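Local coordinates for protein S-adenosylmethionine decarboxylase proenzyme (Aquifex aeolicus, PDB 2III) that probably decarboxylates S-adenosylmethionine to supply the propylamine donor for spermidine and spermine synthesis, after cutting itself to create its own pyruvoyl group, at residues A[22-27]-A[53-58]; A[45-50]-A[57-62]; A[65-70]-A[78-83]. All blocks are in the same frame, centred on the assembly; numbering follows the deposited sequence.

Contact 1: residues A[22-27]-A[53-58]; sequences DRVEDI and HGATGV. With MG (magnesium ion), chain B.
The carbonyl oxygen of Asp-22 takes the backbone N-H of Gly-54 in a 2.9 Å hydrogen bond between O and N, bent to 157° at the hydrogen, and so ties the loop before helix 24-37 to the residue just ahead of strand 55-61. The side chain of Asp-22 turns to other work. Its CG lies between the backbone N and the carbonyl carbon (chi1 61°), and its OD2 binds the magnesium ion at 2.3 Å; Asp-19 O is a further ligand. Asp-26 belongs to the same site more loosely, with its OD1 and OD2 each 2.8 Å from the magnesium ion. A water modelled beside the metal and Asp-26 OD1 is too near the metal for its place to be trusted. Asp-26 OD2 also accepts the backbone N of Arg-23, the N-cap residue, at 2.8 Å: one half of a capping box, given from the third residue of the helix back to its cap. An alanine in place of Asp-26 would probably leave the N-H of Arg-23 without this acceptor and the magnesium ion without this carboxylate beside it. Beyond the cap the helix lies on the sheet. Ala-55 CB meets Val-24 CG2 at 4.0 Å and Ile-27 CG1 at 4.0 Å, while Ile-27 CG2 rests over the CA of Gly-57, where any CB would clash. Thus the helix start combines apolar seating with two neighbouring carboxylates, whose mutual repulsion the metal cation probably offsets.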
ATOM      1  N   ASP A  22       7.742   2.217  17.938  1.00 27.62           N
ATOM      2  CA  ASP A  22       6.626   2.053  18.863  1.00 25.91           C
ATOM      3  C   ASP A  22       5.587   3.177  18.903  1.00 25.74           C
ATOM      4  O   ASP A  22       4.410   2.919  19.165  1.00 26.60           O
ATOM      5  CB  ASP A  22       7.154   1.761  20.282  1.00 22.71           C
ATOM      6  CG  ASP A  22       8.028   2.882  20.839  1.00 29.28           C
ATOM      7  OD1 ASP A  22       8.372   2.816  22.037  1.00 37.89           O
ATOM      8  OD2 ASP A  22       8.374   3.820  20.092  1.00 32.64           O
ATOM      9  N   ARG A  23       5.995   4.412  18.633  1.00 26.52           N
ATOM     10  CA  ARG A  23       5.045   5.523  18.673  1.00 29.02           C
ATOM     11  C   ARG A  23       4.868   6.187  17.300  1.00 28.88           C
ATOM     12  O   ARG A  23       5.680   5.990  16.400  1.00 26.65           O
ATOM     13  CB  ARG A  23       5.506   6.578  19.694  1.00 30.93           C
ATOM     14  CG  ARG A  23       5.863   6.049  21.097  1.00 31.13           C
ATOM     15  CD  ARG A  23       4.699   5.349  21.791  1.00 34.07           C
ATOM     16  NE  ARG A  23       3.591   6.250  22.102  1.00 46.96           N
ATOM     17  CZ  ARG A  23       2.398   5.847  22.535  1.00 52.45           C
ATOM     18  NH1 ARG A  23       2.148   4.555  22.716  1.00 50.70           N
ATOM     19  NH2 ARG A  23       1.447   6.738  22.780  1.00 52.69           N
ATOM     20  N   VAL A  24       3.798   6.965  17.140  1.00 19.93           N
ATOM     21  CA  VAL A  24       3.557   7.673  15.887  1.00 22.36           C
ATOM     22  C   VAL A  24       4.694   8.651  15.580  1.00 29.31           C
ATOM     23  O   VAL A  24       5.126   8.774  14.435  1.00 26.07           O
ATOM     24  CB  VAL A  24       2.237   8.470  15.929  1.00 30.61           C
ATOM     25  CG1 VAL A  24       2.202   9.483  14.777  1.00 22.83           C
ATOM     26  CG2 VAL A  24       1.048   7.515  15.816  1.00 29.62           C
ATOM     27  N   GLU A  25       5.173   9.346  16.608  1.00 30.05           N
ATOM     28  CA  GLU A  25       6.261  10.308  16.449  1.00 36.56           C
ATOM     29  C   GLU A  25       7.391   9.702  15.628  1.00 32.90           C
ATOM     30  O   GLU A  25       7.935  10.354  14.736  1.00 31.28           O
ATOM     31  CB  GLU A  25       6.817  10.727  17.816  1.00 42.25           C
ATOM     32  CG  GLU A  25       5.816  11.419  18.719  1.00 58.02           C
ATOM     33  CD  GLU A  25       4.556  10.598  18.920  1.00 69.58           C
ATOM     34  OE1 GLU A  25       4.670   9.408  19.290  1.00 50.89           O
ATOM     35  OE2 GLU A  25       3.452  11.144  18.709  1.00 75.84           O
ATOM     36  N   ASP A  26       7.744   8.457  15.946  1.00 20.22           N
ATOM     37  CA  ASP A  26       8.822   7.758  15.248  1.00 26.05           C
ATOM     38  C   ASP A  26       8.499   7.567  13.753  1.00 24.75           C
ATOM     39  O   ASP A  26       9.307   7.897  12.886  1.00 23.23           O
ATOM     40  CB  ASP A  26       9.069   6.379  15.882  1.00 26.95           C
ATOM     41  CG  ASP A  26       9.201   6.427  17.400  1.00 37.75           C
ATOM     42  OD1 ASP A  26      10.166   7.038  17.905  1.00 35.78           O
ATOM     43  OD2 ASP A  26       8.334   5.839  18.086  1.00 32.33           O
ATOM     44  N   ILE A  27       7.318   7.024  13.462  1.00 16.84           N
ATOM     45  CA  ILE A  27       6.907   6.768  12.081  1.00 29.58           C
ATOM     46  C   ILE A  27       6.843   8.058  11.274  1.00 34.93           C
ATOM     47  O   ILE A  27       7.311   8.108  10.131  1.00 23.12           O
ATOM     48  CB  ILE A  27       5.527   6.057  12.030  1.00 27.06           C
ATOM     49  CG1 ILE A  27       5.631   4.695  12.711  1.00 28.55           C
ATOM     50  CG2 ILE A  27       5.063   5.889  10.598  1.00 43.43           C
ATOM     51  CD1 ILE A  27       6.757   3.848  12.193  1.00 25.35           C
ATOM     52  N   HIS A  53       1.090  -0.205  21.737  1.00 28.61           N
ATOM     53  CA  HIS A  53       2.141   0.407  20.936  1.00 29.38           C
ATOM     54  C   HIS A  53       2.027  -0.019  19.479  1.00 29.58           C
ATOM     55  O   HIS A  53       1.187  -0.851  19.124  1.00 26.26           O
ATOM     56  CB  HIS A  53       3.522   0.035  21.484  1.00 17.78           C
ATOM     57  CG  HIS A  53       3.688  -1.423  21.784  1.00 39.50           C
ATOM     58  ND1 HIS A  53       3.381  -2.413  20.873  1.00 35.67           N
ATOM     59  CD2 HIS A  53       4.171  -2.059  22.878  1.00 36.86           C
ATOM     60  CE1 HIS A  53       3.669  -3.593  21.393  1.00 40.84           C
ATOM     61  NE2 HIS A  53       4.151  -3.406  22.609  1.00 41.43           N
ATOM     62  N   GLY A  54       2.875   0.553  18.634  1.00 27.80           N
ATOM     63  CA  GLY A  54       2.832   0.216  17.227  1.00 25.81           C
ATOM     64  C   GLY A  54       2.014   1.265  16.519  1.00 26.09           C
ATOM     65  O   GLY A  54       1.123   1.860  17.122  1.00 22.97           O
ATOM     66  N   ALA A  55       2.297   1.483  15.239  1.00 26.34           N
ATOM     67  CA  ALA A  55       1.587   2.503  14.483  1.00 27.72           C
ATOM     68  C   ALA A  55       1.521   2.258  12.979  1.00 21.01           C
ATOM     69  O   ALA A  55       2.288   1.476  12.420  1.00 24.76           O
ATOM     70  CB  ALA A  55       2.240   3.879  14.750  1.00 14.63           C
ATOM     71  N   THR A  56       0.583   2.940  12.340  1.00 15.24           N
ATOM     72  CA  THR A  56       0.415   2.881  10.899  1.00 19.08           C
ATOM     73  C   THR A  56       0.693   4.278  10.362  1.00 26.09           C
ATOM     74  O   THR A  56       0.404   5.285  11.020  1.00 25.61           O
ATOM     75  CB  THR A  56      -1.009   2.474  10.500  1.00 17.36           C
ATOM     76  OG1 THR A  56      -1.210   1.087  10.796  1.00 22.34           O
ATOM     77  CG2 THR A  56      -1.232   2.703   9.011  1.00 18.08           C
ATOM     78  N   GLY A  57       1.280   4.337   9.176  1.00 24.83           N
ATOM     79  CA  GLY A  57       1.576   5.613   8.561  1.00 24.58           C
ATOM     80  C   GLY A  57       1.414   5.453   7.067  1.00 26.11           C
ATOM     81  O   GLY A  57       1.916   4.485   6.493  1.00 24.41           O
ATOM     82  N   VAL A  58       0.689   6.369   6.437  1.00 17.32           N
ATOM     83  CA  VAL A  58       0.491   6.312   4.998  1.00 25.60           C
ATOM     84  C   VAL A  58       0.656   7.703   4.412  1.00 25.16           C
ATOM     85  O   VAL A  58       0.179   8.688   4.975  1.00 27.00           O
ATOM     86  CB  VAL A  58      -0.908   5.785   4.630  1.00 28.74           C
ATOM     87  CG1 VAL A  58      -1.968   6.743   5.136  1.00 41.89           C
ATOM     88  CG2 VAL A  58      -1.021   5.617   3.114  1.00 34.56           C
TER
HETATM   89 MG    MG B 136      10.136   5.310  20.168  1.00 13.86          MG
HETATM   90  O   HOH W   1       9.407   6.764  20.414  1.00 28.07           O

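Contact 2: residues A[45-50]-A[57-62]; sequences SHYYQF and GVVLLA
Tyr-47 and Gly-57, His-46 and Val-58, and Ser-45 and Val-59 pair in register across an antiparallel beta hairpin, whose strands run at 171° with axes 4.8 Å apart. His-46 and Val-58 form the hydrogen-bonded pair: His-46 N reaches Val-58 O at 2.9 Å, nearly straight at 167°, and Val-58 N returns a bond to His-46 O at 2.9 Å. The non-hydrogen-bonded pairs flank it, and there the CA-H groups of Ser-45 and Gly-57 lean on the same two carbonyls. On the face carrying His-46, Val-58 sets CG1 between its backbone N and carbonyl carbon (chi1 64°), which brings that methyl to 3.9 Å from His-46 CB. The imidazole offers its edge to the neighbouring strand: Leu-60 CD1 lies in the ring plane, 3.9 Å from His-46 CE1. This face belongs to the dimer interface, where the His-46 ring stacks on His-46 of the second subunit and Leu-60 packs against Val-58 of that subunit. The other face looks to helix 24-37, with Tyr-47 touching Val-24 and Ile-27. The Tyr-47 ring leans across the opposing strand, its CD2 3.7 Å from the CA of Gly-57, and a side chain at that glycine would be tight against the ring. The tyrosine OH ends up buried without a polar partner in the model, the Val-59 CG2 methyl lying 4.4 Å away.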
ATOM      1  N   SER A  45      -0.581  13.101   4.544  1.00 24.90           N
ATOM      2  CA  SER A  45      -0.036  12.002   5.326  1.00 28.24           C
ATOM      3  C   SER A  45      -0.944  11.727   6.522  1.00 36.50           C
ATOM      4  O   SER A  45      -1.467  12.652   7.150  1.00 29.27           O
ATOM      5  CB  SER A  45       1.384  12.338   5.801  1.00 16.47           C
ATOM      6  OG  SER A  45       1.385  13.423   6.713  1.00 31.61           O
ATOM      7  N   HIS A  46      -1.129  10.448   6.835  1.00 39.55           N
ATOM      8  CA  HIS A  46      -1.997  10.059   7.936  1.00 35.51           C
ATOM      9  C   HIS A  46      -1.386   8.972   8.797  1.00 34.08           C
ATOM     10  O   HIS A  46      -0.869   7.974   8.286  1.00 26.66           O
ATOM     11  CB  HIS A  46      -3.344   9.621   7.369  1.00 26.82           C
ATOM     12  CG  HIS A  46      -3.860  10.557   6.325  1.00 31.62           C
ATOM     13  ND1 HIS A  46      -3.537  10.429   4.991  1.00 39.64           N
ATOM     14  CD2 HIS A  46      -4.556  11.713   6.435  1.00 28.94           C
ATOM     15  CE1 HIS A  46      -4.008  11.468   4.325  1.00 37.35           C
ATOM     16  NE2 HIS A  46      -4.628  12.262   5.179  1.00 38.77           N
ATOM     17  N   TYR A  47      -1.451   9.185  10.109  1.00 30.03           N
ATOM     18  CA  TYR A  47      -0.889   8.257  11.074  1.00 25.84           C
ATOM     19  C   TYR A  47      -1.885   7.788  12.111  1.00 30.56           C
ATOM     20  O   TYR A  47      -2.881   8.455  12.386  1.00 35.06           O
ATOM     21  CB  TYR A  47       0.291   8.906  11.783  1.00 23.27           C
ATOM     22  CG  TYR A  47       1.335   9.421  10.830  1.00 28.54           C
ATOM     23  CD1 TYR A  47       1.177  10.650  10.185  1.00 19.15           C
ATOM     24  CD2 TYR A  47       2.466   8.660  10.540  1.00 25.89           C
ATOM     25  CE1 TYR A  47       2.126  11.109   9.270  1.00 27.51           C
ATOM     26  CE2 TYR A  47       3.418   9.105   9.628  1.00 33.39           C
ATOM     27  CZ  TYR A  47       3.244  10.327   8.997  1.00 27.04           C
ATOM     28  OH  TYR A  47       4.189  10.755   8.092  1.00 36.86           O
ATOM     29  N   TYR A  48      -1.611   6.625  12.687  1.00 28.39           N
ATOM     30  CA  TYR A  48      -2.472   6.079  13.717  1.00 30.77           C
ATOM     31  C   TYR A  48      -1.652   5.361  14.783  1.00 27.39           C
ATOM     32  O   TYR A  48      -0.769   4.570  14.470  1.00 27.50           O
ATOM     33  CB  TYR A  48      -3.491   5.110  13.122  1.00 32.11           C
ATOM     34  CG  TYR A  48      -4.541   4.710  14.128  1.00 39.79           C
ATOM     35  CD1 TYR A  48      -5.516   5.617  14.542  1.00 34.35           C
ATOM     36  CD2 TYR A  48      -4.532   3.440  14.706  1.00 38.24           C
ATOM     37  CE1 TYR A  48      -6.459   5.269  15.509  1.00 42.52           C
ATOM     38  CE2 TYR A  48      -5.472   3.082  15.675  1.00 44.13           C
ATOM     39  CZ  TYR A  48      -6.430   4.003  16.071  1.00 38.47           C
ATOM     40  OH  TYR A  48      -7.353   3.658  17.028  1.00 46.90           O
ATOM     41  N   GLN A  49      -1.953   5.650  16.043  1.00 34.70           N
ATOM     42  CA  GLN A  49      -1.260   5.040  17.172  1.00 27.66           C
ATOM     43  C   GLN A  49      -2.071   3.860  17.684  1.00 24.53           C
ATOM     44  O   GLN A  49      -3.253   4.001  17.998  1.00 22.52           O
ATOM     45  CB  GLN A  49      -1.086   6.073  18.293  1.00 31.21           C
ATOM     46  CG  GLN A  49      -0.427   5.553  19.566  1.00 24.69           C
ATOM     47  CD  GLN A  49       0.988   5.057  19.341  1.00 28.48           C
ATOM     48  OE1 GLN A  49       1.251   3.852  19.379  1.00 31.99           O
ATOM     49  NE2 GLN A  49       1.910   5.984  19.098  1.00 14.11           N
ATOM     50  N   PHE A  50      -1.445   2.690  17.748  1.00 20.45           N
ATOM     51  CA  PHE A  50      -2.126   1.503  18.255  1.00 23.05           C
ATOM     52  C   PHE A  50      -1.710   1.284  19.699  1.00 27.79           C
ATOM     53  O   PHE A  50      -0.642   1.734  20.122  1.00 24.05           O
ATOM     54  CB  PHE A  50      -1.756   0.264  17.431  1.00 19.86           C
ATOM     55  CG  PHE A  50      -2.385   0.236  16.063  1.00 20.25           C
ATOM     56  CD1 PHE A  50      -3.754   0.032  15.918  1.00 16.59           C
ATOM     57  CD2 PHE A  50      -1.613   0.434  14.919  1.00 21.29           C
ATOM     58  CE1 PHE A  50      -4.351   0.034  14.651  1.00 24.30           C
ATOM     59  CE2 PHE A  50      -2.203   0.440  13.645  1.00 18.34           C
ATOM     60  CZ  PHE A  50      -3.575   0.237  13.515  1.00 12.05           C
ATOM     61  N   GLY A  57       1.280   4.337   9.176  1.00 24.83           N
ATOM     62  CA  GLY A  57       1.576   5.613   8.561  1.00 24.58           C
ATOM     63  C   GLY A  57       1.414   5.453   7.067  1.00 26.11           C
ATOM     64  O   GLY A  57       1.916   4.485   6.493  1.00 24.41           O
ATOM     65  N   VAL A  58       0.689   6.369   6.437  1.00 17.32           N
ATOM     66  CA  VAL A  58       0.491   6.312   4.998  1.00 25.60           C
ATOM     67  C   VAL A  58       0.656   7.703   4.412  1.00 25.16           C
ATOM     68  O   VAL A  58       0.179   8.688   4.975  1.00 27.00           O
ATOM     69  CB  VAL A  58      -0.908   5.785   4.630  1.00 28.74           C
ATOM     70  CG1 VAL A  58      -1.968   6.743   5.136  1.00 41.89           C
ATOM     71  CG2 VAL A  58      -1.021   5.617   3.114  1.00 34.56           C
ATOM     72  N   VAL A  59       1.347   7.782   3.286  1.00 23.84           N
ATOM     73  CA  VAL A  59       1.562   9.057   2.621  1.00 17.99           C
ATOM     74  C   VAL A  59       1.084   8.939   1.184  1.00 21.19           C
ATOM     75  O   VAL A  59       1.541   8.064   0.447  1.00 22.40           O
ATOM     76  CB  VAL A  59       3.054   9.433   2.589  1.00 23.40           C
ATOM     77  CG1 VAL A  59       3.227  10.856   2.046  1.00 11.24           C
ATOM     78  CG2 VAL A  59       3.657   9.296   3.977  1.00 28.31           C
ATOM     79  N   LEU A  60       0.145   9.795   0.794  1.00 21.43           N
ATOM     80  CA  LEU A  60      -0.334   9.805  -0.583  1.00 22.08           C
ATOM     81  C   LEU A  60       0.643  10.720  -1.325  1.00 19.76           C
ATOM     82  O   LEU A  60       0.881  11.852  -0.902  1.00 26.36           O
ATOM     83  CB  LEU A  60      -1.763  10.365  -0.672  1.00 20.92           C
ATOM     84  CG  LEU A  60      -2.922   9.465  -0.214  1.00 21.38           C
ATOM     85  CD1 LEU A  60      -2.852   9.242   1.283  1.00 17.02           C
ATOM     86  CD2 LEU A  60      -4.244  10.109  -0.574  1.00 19.22           C
ATOM     87  N   LEU A  61       1.229  10.221  -2.407  1.00 18.84           N
ATOM     88  CA  LEU A  61       2.189  11.003  -3.183  1.00 30.66           C
ATOM     89  C   LEU A  61       1.535  11.684  -4.378  1.00 29.24           C
ATOM     90  O   LEU A  61       0.461  11.277  -4.820  1.00 34.03           O
ATOM     91  CB  LEU A  61       3.326  10.106  -3.680  1.00 22.42           C
ATOM     92  CG  LEU A  61       4.045   9.298  -2.600  1.00 22.23           C
ATOM     93  CD1 LEU A  61       5.156   8.474  -3.241  1.00 28.46           C
ATOM     94  CD2 LEU A  61       4.606  10.235  -1.537  1.00 29.57           C
ATOM     95  N   ALA A  62       2.196  12.713  -4.902  1.00 35.28           N
ATOM     96  CA  ALA A  62       1.680  13.448  -6.051  1.00 37.24           C
ATOM     97  C   ALA A  62       2.491  13.140  -7.300  1.00 35.92           C
ATOM     98  O   ALA A  62       3.721  13.117  -7.261  1.00 48.32           O
ATOM     99  CB  ALA A  62       1.708  14.941  -5.770  1.00 45.87           C
TER

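Contact 3: residues A[65-70]-A[78-83]; sequences HISIHT and TVDVYT
His-65 turns CG between the backbone N and the carbonyl carbon (chi1 70°), whereas Tyr-82 sends CG anti to the backbone N (chi1 -178°), and the two rings meet as an offset edge-to-face pair. Tyr-82 directs its edge at the face of His-65 with the planes at 67°, and His-65 CE1 approaches Tyr-82 CD1 at 3.7 Å. In this antiparallel hairpin, whose backbones are hydrogen-bonded at Ser-67 with Asp-80 and at His-69 with Thr-78, Ser-67 OG sits 3.1 Å from Asp-80 CB. Two waters knit the polar row: one joins His-65 NE2 to Asp-80 OD1, and the other takes the proton of Ser-67 OG and donates to Thr-78 O and Asp-80 OD2. Asp-80 OD1 is also hydrogen-bonded to His-8 of the same chain, and OD2 forms a salt bridge with Arg-113 of the second subunit. His-65 ND1 is hydrogen-bonded to His-69 NE2 of the second subunit, and His-69, the predicted proton acceptor in processing, to that subunit's His-65; Tyr-82 OH and Thr-78 OG1 pair likewise. On the reverse face Ile-66 and Ile-68 meet helix 24-37, Val-79 and Val-81 meet helix 87-101, and strands 55-61 and 3-14 flank the hairpin.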
ATOM      1  N   HIS A  65       1.901   5.939  -3.183  1.00 21.03           N
ATOM      2  CA  HIS A  65       1.950   5.995  -1.728  1.00 22.77           C
ATOM      3  C   HIS A  65       3.105   5.277  -1.049  1.00 23.31           C
ATOM      4  O   HIS A  65       3.777   4.428  -1.633  1.00 32.41           O
ATOM      5  CB  HIS A  65       0.648   5.455  -1.126  1.00 12.76           C
ATOM      6  CG  HIS A  65       0.468   3.978  -1.294  1.00 13.10           C
ATOM      7  ND1 HIS A  65      -0.191   3.423  -2.370  1.00 19.64           N
ATOM      8  CD2 HIS A  65       0.882   2.940  -0.528  1.00 16.95           C
ATOM      9  CE1 HIS A  65      -0.175   2.106  -2.260  1.00 12.96           C
ATOM     10  NE2 HIS A  65       0.470   1.786  -1.154  1.00 12.90           N
ATOM     11  N   ILE A  66       3.309   5.639   0.211  1.00 22.12           N
ATOM     12  CA  ILE A  66       4.324   5.038   1.061  1.00 22.78           C
ATOM     13  C   ILE A  66       3.552   4.647   2.310  1.00 20.54           C
ATOM     14  O   ILE A  66       2.795   5.450   2.850  1.00 21.15           O
ATOM     15  CB  ILE A  66       5.400   6.039   1.496  1.00 21.65           C
ATOM     16  CG1 ILE A  66       6.196   6.522   0.284  1.00 25.00           C
ATOM     17  CG2 ILE A  66       6.307   5.385   2.536  1.00 22.08           C
ATOM     18  CD1 ILE A  66       7.359   7.447   0.641  1.00 15.98           C
ATOM     19  N   SER A  67       3.729   3.422   2.775  1.00 18.18           N
ATOM     20  CA  SER A  67       3.016   3.001   3.973  1.00 25.53           C
ATOM     21  C   SER A  67       3.922   2.194   4.884  1.00 18.57           C
ATOM     22  O   SER A  67       4.915   1.618   4.434  1.00 21.76           O
ATOM     23  CB  SER A  67       1.799   2.150   3.598  1.00 13.04           C
ATOM     24  OG  SER A  67       2.208   0.977   2.916  1.00 25.96           O
ATOM     25  N   ILE A  68       3.578   2.172   6.167  1.00 20.37           N
ATOM     26  CA  ILE A  68       4.321   1.403   7.153  1.00 16.39           C
ATOM     27  C   ILE A  68       3.407   1.008   8.307  1.00 20.31           C
ATOM     28  O   ILE A  68       2.644   1.820   8.827  1.00 19.89           O
ATOM     29  CB  ILE A  68       5.528   2.172   7.724  1.00 17.61           C
ATOM     30  CG1 ILE A  68       6.284   1.265   8.703  1.00 16.10           C
ATOM     31  CG2 ILE A  68       5.064   3.437   8.404  1.00 16.86           C
ATOM     32  CD1 ILE A  68       7.610   1.820   9.199  1.00  7.38           C
ATOM     33  N   HIS A  69       3.487  -0.261   8.680  1.00 19.03           N
ATOM     34  CA  HIS A  69       2.702  -0.819   9.770  1.00 10.41           C
ATOM     35  C   HIS A  69       3.759  -1.445  10.679  1.00 18.02           C
ATOM     36  O   HIS A  69       4.714  -2.061  10.191  1.00 15.86           O
ATOM     37  CB  HIS A  69       1.737  -1.869   9.209  1.00 14.18           C
ATOM     38  CG  HIS A  69       0.800  -1.332   8.163  1.00 21.31           C
ATOM     39  ND1 HIS A  69      -0.220  -0.451   8.454  1.00 23.19           N
ATOM     40  CD2 HIS A  69       0.731  -1.556   6.828  1.00 24.27           C
ATOM     41  CE1 HIS A  69      -0.878  -0.157   7.345  1.00 22.01           C
ATOM     42  NE2 HIS A  69      -0.322  -0.815   6.344  1.00 19.03           N
ATOM     43  N   THR A  70       3.619  -1.282  11.992  1.00 11.86           N
ATOM     44  CA  THR A  70       4.634  -1.819  12.892  1.00 18.85           C
ATOM     45  C   THR A  70       4.140  -2.634  14.079  1.00 16.97           C
ATOM     46  O   THR A  70       3.007  -2.486  14.531  1.00 13.73           O
ATOM     47  CB  THR A  70       5.533  -0.695  13.437  1.00 17.95           C
ATOM     48  OG1 THR A  70       4.825   0.038  14.444  1.00 23.27           O
ATOM     49  CG2 THR A  70       5.924   0.257  12.318  1.00 14.57           C
ATOM     50  N   THR A  78       6.454  -3.412   8.358  1.00 19.32           N
ATOM     51  CA  THR A  78       6.171  -3.759   6.975  1.00  9.61           C
ATOM     52  C   THR A  78       6.033  -2.452   6.211  1.00 18.04           C
ATOM     53  O   THR A  78       5.167  -1.620   6.515  1.00 19.32           O
ATOM     54  CB  THR A  78       4.892  -4.612   6.871  1.00 15.11           C
ATOM     55  OG1 THR A  78       3.830  -3.999   7.618  1.00  9.94           O
ATOM     56  CG2 THR A  78       5.166  -6.010   7.421  1.00 17.33           C
ATOM     57  N   VAL A  79       6.901  -2.284   5.218  1.00 18.37           N
ATOM     58  CA  VAL A  79       6.966  -1.059   4.429  1.00 12.92           C
ATOM     59  C   VAL A  79       6.611  -1.169   2.942  1.00 19.68           C
ATOM     60  O   VAL A  79       6.926  -2.156   2.284  1.00 18.74           O
ATOM     61  CB  VAL A  79       8.386  -0.471   4.512  1.00 15.59           C
ATOM     62  CG1 VAL A  79       8.407   0.923   3.900  1.00 20.41           C
ATOM     63  CG2 VAL A  79       8.866  -0.458   5.973  1.00 15.95           C
ATOM     64  N   ASP A  80       5.969  -0.130   2.418  1.00 13.62           N
ATOM     65  CA  ASP A  80       5.616  -0.081   1.006  1.00 13.52           C
ATOM     66  C   ASP A  80       6.014   1.269   0.430  1.00 20.67           C
ATOM     67  O   ASP A  80       5.658   2.319   0.979  1.00 21.38           O
ATOM     68  CB  ASP A  80       4.103  -0.247   0.794  1.00 14.73           C
ATOM     69  CG  ASP A  80       3.629  -1.672   0.981  1.00 20.00           C
ATOM     70  OD1 ASP A  80       3.017  -2.210   0.029  1.00 15.87           O
ATOM     71  OD2 ASP A  80       3.849  -2.247   2.072  1.00 13.47           O
ATOM     72  N   VAL A  81       6.757   1.243  -0.670  1.00 13.65           N
ATOM     73  CA  VAL A  81       7.132   2.475  -1.350  1.00 10.62           C
ATOM     74  C   VAL A  81       6.712   2.287  -2.795  1.00 10.38           C
ATOM     75  O   VAL A  81       7.345   1.557  -3.546  1.00 19.93           O
ATOM     76  CB  VAL A  81       8.638   2.771  -1.272  1.00 15.17           C
ATOM     77  CG1 VAL A  81       8.967   4.009  -2.114  1.00 16.25           C
ATOM     78  CG2 VAL A  81       9.030   3.036   0.173  1.00 14.45           C
ATOM     79  N   TYR A  82       5.625   2.956  -3.162  1.00 17.18           N
ATOM     80  CA  TYR A  82       5.037   2.877  -4.495  1.00 14.50           C
ATOM     81  C   TYR A  82       4.994   4.275  -5.127  1.00 23.38           C
ATOM     82  O   TYR A  82       4.228   5.126  -4.682  1.00 23.73           O
ATOM     83  CB  TYR A  82       3.619   2.305  -4.347  1.00 15.56           C
ATOM     84  CG  TYR A  82       2.821   2.075  -5.612  1.00 20.57           C
ATOM     85  CD1 TYR A  82       1.537   1.537  -5.540  1.00 16.02           C
ATOM     86  CD2 TYR A  82       3.335   2.386  -6.877  1.00 24.15           C
ATOM     87  CE1 TYR A  82       0.777   1.311  -6.688  1.00 19.71           C
ATOM     88  CE2 TYR A  82       2.580   2.166  -8.040  1.00 21.39           C
ATOM     89  CZ  TYR A  82       1.301   1.628  -7.935  1.00 18.90           C
ATOM     90  OH  TYR A  82       0.527   1.428  -9.062  1.00 16.16           O
ATOM     91  N   THR A  83       5.825   4.507  -6.146  1.00 20.33           N
ATOM     92  CA  THR A  83       5.867   5.796  -6.849  1.00 25.04           C
ATOM     93  C   THR A  83       5.584   5.603  -8.340  1.00 28.38           C
ATOM     94  O   THR A  83       5.724   4.498  -8.872  1.00 24.37           O
ATOM     95  CB  THR A  83       7.246   6.470  -6.735  1.00 21.33           C
ATOM     96  OG1 THR A  83       8.217   5.682  -7.434  1.00 26.75           O
ATOM     97  CG2 THR A  83       7.666   6.590  -5.285  1.00 21.44           C
TER
HETATM   98  O   HOH W   2       0.605  -1.141  -0.592  0.50 27.85           O
HETATM   99  O   HOH W   3       3.117  -1.413   4.464  1.00 12.56           O

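All three contacts involve one antiparallel sheet in a two-layer alpha/beta sandwich, in which strands 42-49, 55-61, 65-71 and 76-84 follow one another both in space and along the chain. Contact 1 seats the start of helix 24-37 on strand 55-61, and contact 2 pairs that strand with 42-49, the two sharing Gly-57 and Val-58 with centres 9 Å apart. Contact 3, the hairpin of strands 65-71 and 76-84, comes later in the chain, its centre 9 Å from that of contact 2 and 12 Å from that of contact 1. The predicted self-cleavage site, Glu-63 and Ser-64, falls between contacts 2 and 3. Each contact also touches the second subunit, so the sheet serves fold and dimer together.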